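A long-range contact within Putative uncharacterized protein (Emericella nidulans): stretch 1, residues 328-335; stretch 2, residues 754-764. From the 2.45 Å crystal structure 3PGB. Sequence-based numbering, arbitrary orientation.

Stretch 1, residues 328-335: PVMIAPDG
Stretch 2 (754-764) QSNETCSVVLQ

Two carboxylates meet at one end of this contact: Asp-334 OD1 lies 2.7 Å from Glu-757 OE1, a separation at which two charged oxygens would repel, so one of the acids probably holds a proton. Water 1 sits beside the pair and donates to Asp-334 OD1 at 2.7 Å and to Glu-757 OE2 at 2.8 Å, although it has more acceptors in reach than protons. Glu-757 reaches across with an extended side chain (chi1 and chi2 both t, chi3 22°). The CA-to-CB bond of Asp-334 points sideways, and its m rotamer (chi1 -70°, chi2 19°) brings the carboxylate nearer.

Asp-334 lies in a type I turn from Ala-332 to Gly-335, closed by Gly-335 N donating to Ala-332 O at 2.8 Å. Pro-333 (phi/psi -52/-40) and Asp-334 (-103/17) occupy its central positions, and Gly-335 follows with a positive phi of 67°.

Most of the remaining contact is apolar. Strands 329-331 and 759-763 run at 132° between their N-to-C directions, with axes 10.5 Å apart at closest approach; side chains fill the gap, and no clear direct hydrogen bond crosses it. The nearest CA atoms are those of Pro-333 and Val-761, 7.5 Å apart. Alternation along the extended backbones leaves the CA-to-CB bonds of Val-329 and Ile-331, and those of Cys-759, Val-761 and Leu-763, pointing toward the opposing stretch, while Met-330, Ser-760 and Val-762 make no contact.

Leu-763 (m, t) touches both Val-329 and Ile-331: its CD2 packs 3.7 Å from Ile-331 CG2, and its CD1 lies 4.1 Å from Val-329 CG1, with Val-329 in the p rotamer. Ile-331 (chi1 65°, chi2 100°, between wells) also extends CD1 to within 4.3 Å of Val-761 CG1, the valine being m. Closer to the acids, Pro-333 CB rests 4.3 Å from SG of Cys-759 (chi1 p), which is bonded covalently elsewhere in the structure.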

# COMPACT_ATOMS: atom_id res chain seq x y z
N PRO A 328 17.67 9.09 -10.87
CA PRO A 328 17.93 7.70 -11.19
C PRO A 328 17.02 7.20 -12.30
O PRO A 328 15.91 7.71 -12.47
CB PRO A 328 17.63 6.97 -9.88
CG PRO A 328 17.91 7.95 -8.85
CD PRO A 328 17.47 9.27 -9.42
N VAL A 329 17.51 6.23 -13.05
CA VAL A 329 16.77 5.70 -14.18
C VAL A 329 16.92 4.18 -14.20
O VAL A 329 18.03 3.66 -14.04
CB VAL A 329 17.23 6.34 -15.52
CG1 VAL A 329 18.61 5.84 -15.94
CG2 VAL A 329 16.20 6.09 -16.61
N MET A 330 15.79 3.49 -14.33
CA MET A 330 15.76 2.04 -14.42
C MET A 330 16.16 1.67 -15.84
O MET A 330 15.64 2.24 -16.80
CB MET A 330 14.35 1.52 -14.10
CG MET A 330 14.23 0.01 -13.89
SD MET A 330 14.97 -0.64 -12.37
CE MET A 330 13.64 -0.48 -11.20
N ILE A 331 17.10 0.74 -15.97
CA ILE A 331 17.52 0.22 -17.27
C ILE A 331 17.44 -1.32 -17.27
O ILE A 331 17.39 -1.93 -16.20
CB ILE A 331 18.93 0.74 -17.68
CG1 ILE A 331 20.04 0.23 -16.74
CG2 ILE A 331 18.95 2.26 -17.70
CD1 ILE A 331 20.80 -0.93 -17.29
N ALA A 332 17.41 -1.92 -18.46
CA ALA A 332 17.27 -3.37 -18.59
C ALA A 332 18.46 -3.93 -19.36
O ALA A 332 18.37 -4.13 -20.57
CB ALA A 332 15.97 -3.72 -19.29
N PRO A 333 19.58 -4.20 -18.66
CA PRO A 333 20.83 -4.62 -19.29
C PRO A 333 20.70 -5.80 -20.25
O PRO A 333 21.34 -5.80 -21.30
CB PRO A 333 21.71 -5.03 -18.11
CG PRO A 333 21.16 -4.28 -16.95
CD PRO A 333 19.70 -4.15 -17.19
N ASP A 334 19.87 -6.79 -19.91
CA ASP A 334 19.65 -7.94 -20.78
C ASP A 334 18.32 -7.86 -21.52
O ASP A 334 17.85 -8.86 -22.07
CB ASP A 334 19.77 -9.24 -20.00
CG ASP A 334 21.19 -9.53 -19.57
OD1 ASP A 334 22.01 -8.59 -19.57
OD2 ASP A 334 21.50 -10.69 -19.24
N GLY A 335 17.72 -6.68 -21.57
CA GLY A 335 16.43 -6.51 -22.24
C GLY A 335 15.29 -7.23 -21.54
O GLY A 335 15.32 -7.44 -20.32
N GLN A 754 23.33 -16.65 -11.27
CA GLN A 754 22.87 -15.42 -11.91
C GLN A 754 23.96 -14.86 -12.81
O GLN A 754 25.08 -15.39 -12.87
CB GLN A 754 22.45 -14.37 -10.87
CG GLN A 754 23.59 -13.75 -10.09
CD GLN A 754 23.12 -12.74 -9.06
OE1 GLN A 754 22.86 -11.58 -9.39
NE2 GLN A 754 23.03 -13.17 -7.81
N SER A 755 23.63 -13.78 -13.51
CA SER A 755 24.55 -13.11 -14.41
C SER A 755 25.75 -12.54 -13.65
O SER A 755 25.58 -11.92 -12.60
CB SER A 755 23.80 -11.98 -15.13
OG SER A 755 24.54 -11.50 -16.24
N ASN A 756 26.95 -12.77 -14.18
CA ASN A 756 28.17 -12.11 -13.70
C ASN A 756 28.71 -11.20 -14.80
O ASN A 756 29.92 -10.99 -14.93
CB ASN A 756 29.24 -13.13 -13.27
CG ASN A 756 30.34 -12.50 -12.40
OD1 ASN A 756 31.53 -12.54 -12.75
ND2 ASN A 756 29.94 -11.92 -11.28
N GLU A 757 27.78 -10.65 -15.56
CA GLU A 757 28.09 -9.88 -16.75
C GLU A 757 28.57 -8.49 -16.37
O GLU A 757 28.05 -7.88 -15.43
CB GLU A 757 26.83 -9.77 -17.61
CG GLU A 757 27.02 -9.17 -19.01
CD GLU A 757 25.69 -8.97 -19.73
OE1 GLU A 757 24.65 -8.89 -19.04
OE2 GLU A 757 25.69 -8.89 -20.98
N THR A 758 29.58 -8.02 -17.08
CA THR A 758 29.98 -6.63 -17.07
C THR A 758 29.68 -6.11 -18.47
O THR A 758 30.18 -6.65 -19.45
CB THR A 758 31.48 -6.47 -16.76
OG1 THR A 758 31.75 -6.98 -15.45
CG2 THR A 758 31.90 -5.00 -16.83
N CYS A 759 28.84 -5.08 -18.57
CA CYS A 759 28.49 -4.49 -19.86
C CYS A 759 28.21 -3.01 -19.71
O CYS A 759 28.15 -2.51 -18.60
CB CYS A 759 27.27 -5.21 -20.48
SG CYS A 759 25.71 -5.06 -19.57
N SER A 760 28.04 -2.32 -20.83
CA SER A 760 27.86 -0.87 -20.83
C SER A 760 26.59 -0.45 -21.56
O SER A 760 26.14 -1.13 -22.47
CB SER A 760 29.06 -0.20 -21.50
OG SER A 760 29.20 -0.62 -22.84
N VAL A 761 26.03 0.68 -21.16
CA VAL A 761 24.86 1.23 -21.84
C VAL A 761 25.08 2.70 -22.11
O VAL A 761 25.67 3.40 -21.29
CB VAL A 761 23.56 1.05 -21.01
CG1 VAL A 761 23.27 -0.41 -20.78
CG2 VAL A 761 23.65 1.78 -19.69
N VAL A 762 24.62 3.16 -23.26
CA VAL A 762 24.56 4.58 -23.53
C VAL A 762 23.15 5.05 -23.20
O VAL A 762 22.18 4.49 -23.71
CB VAL A 762 24.92 4.90 -24.99
CG1 VAL A 762 24.66 6.38 -25.30
CG2 VAL A 762 26.37 4.53 -25.26
N LEU A 763 23.07 6.05 -22.33
CA LEU A 763 21.79 6.60 -21.88
C LEU A 763 21.45 7.85 -22.65
O LEU A 763 22.07 8.89 -22.44
CB LEU A 763 21.85 6.97 -20.39
CG LEU A 763 21.91 5.82 -19.40
CD1 LEU A 763 22.07 6.39 -18.01
CD2 LEU A 763 20.66 4.95 -19.49
N GLN A 764 20.49 7.75 -23.56
CA GLN A 764 19.95 8.91 -24.25
C GLN A 764 18.84 9.52 -23.40
O GLN A 764 18.24 8.83 -22.58
CB GLN A 764 19.41 8.54 -25.64
CG GLN A 764 20.41 8.77 -26.81
CD GLN A 764 21.07 7.50 -27.32
OE1 GLN A 764 22.30 7.43 -27.43
NE2 GLN A 764 20.27 6.49 -27.65
O HOH W 1 23.31 -7.75 -21.80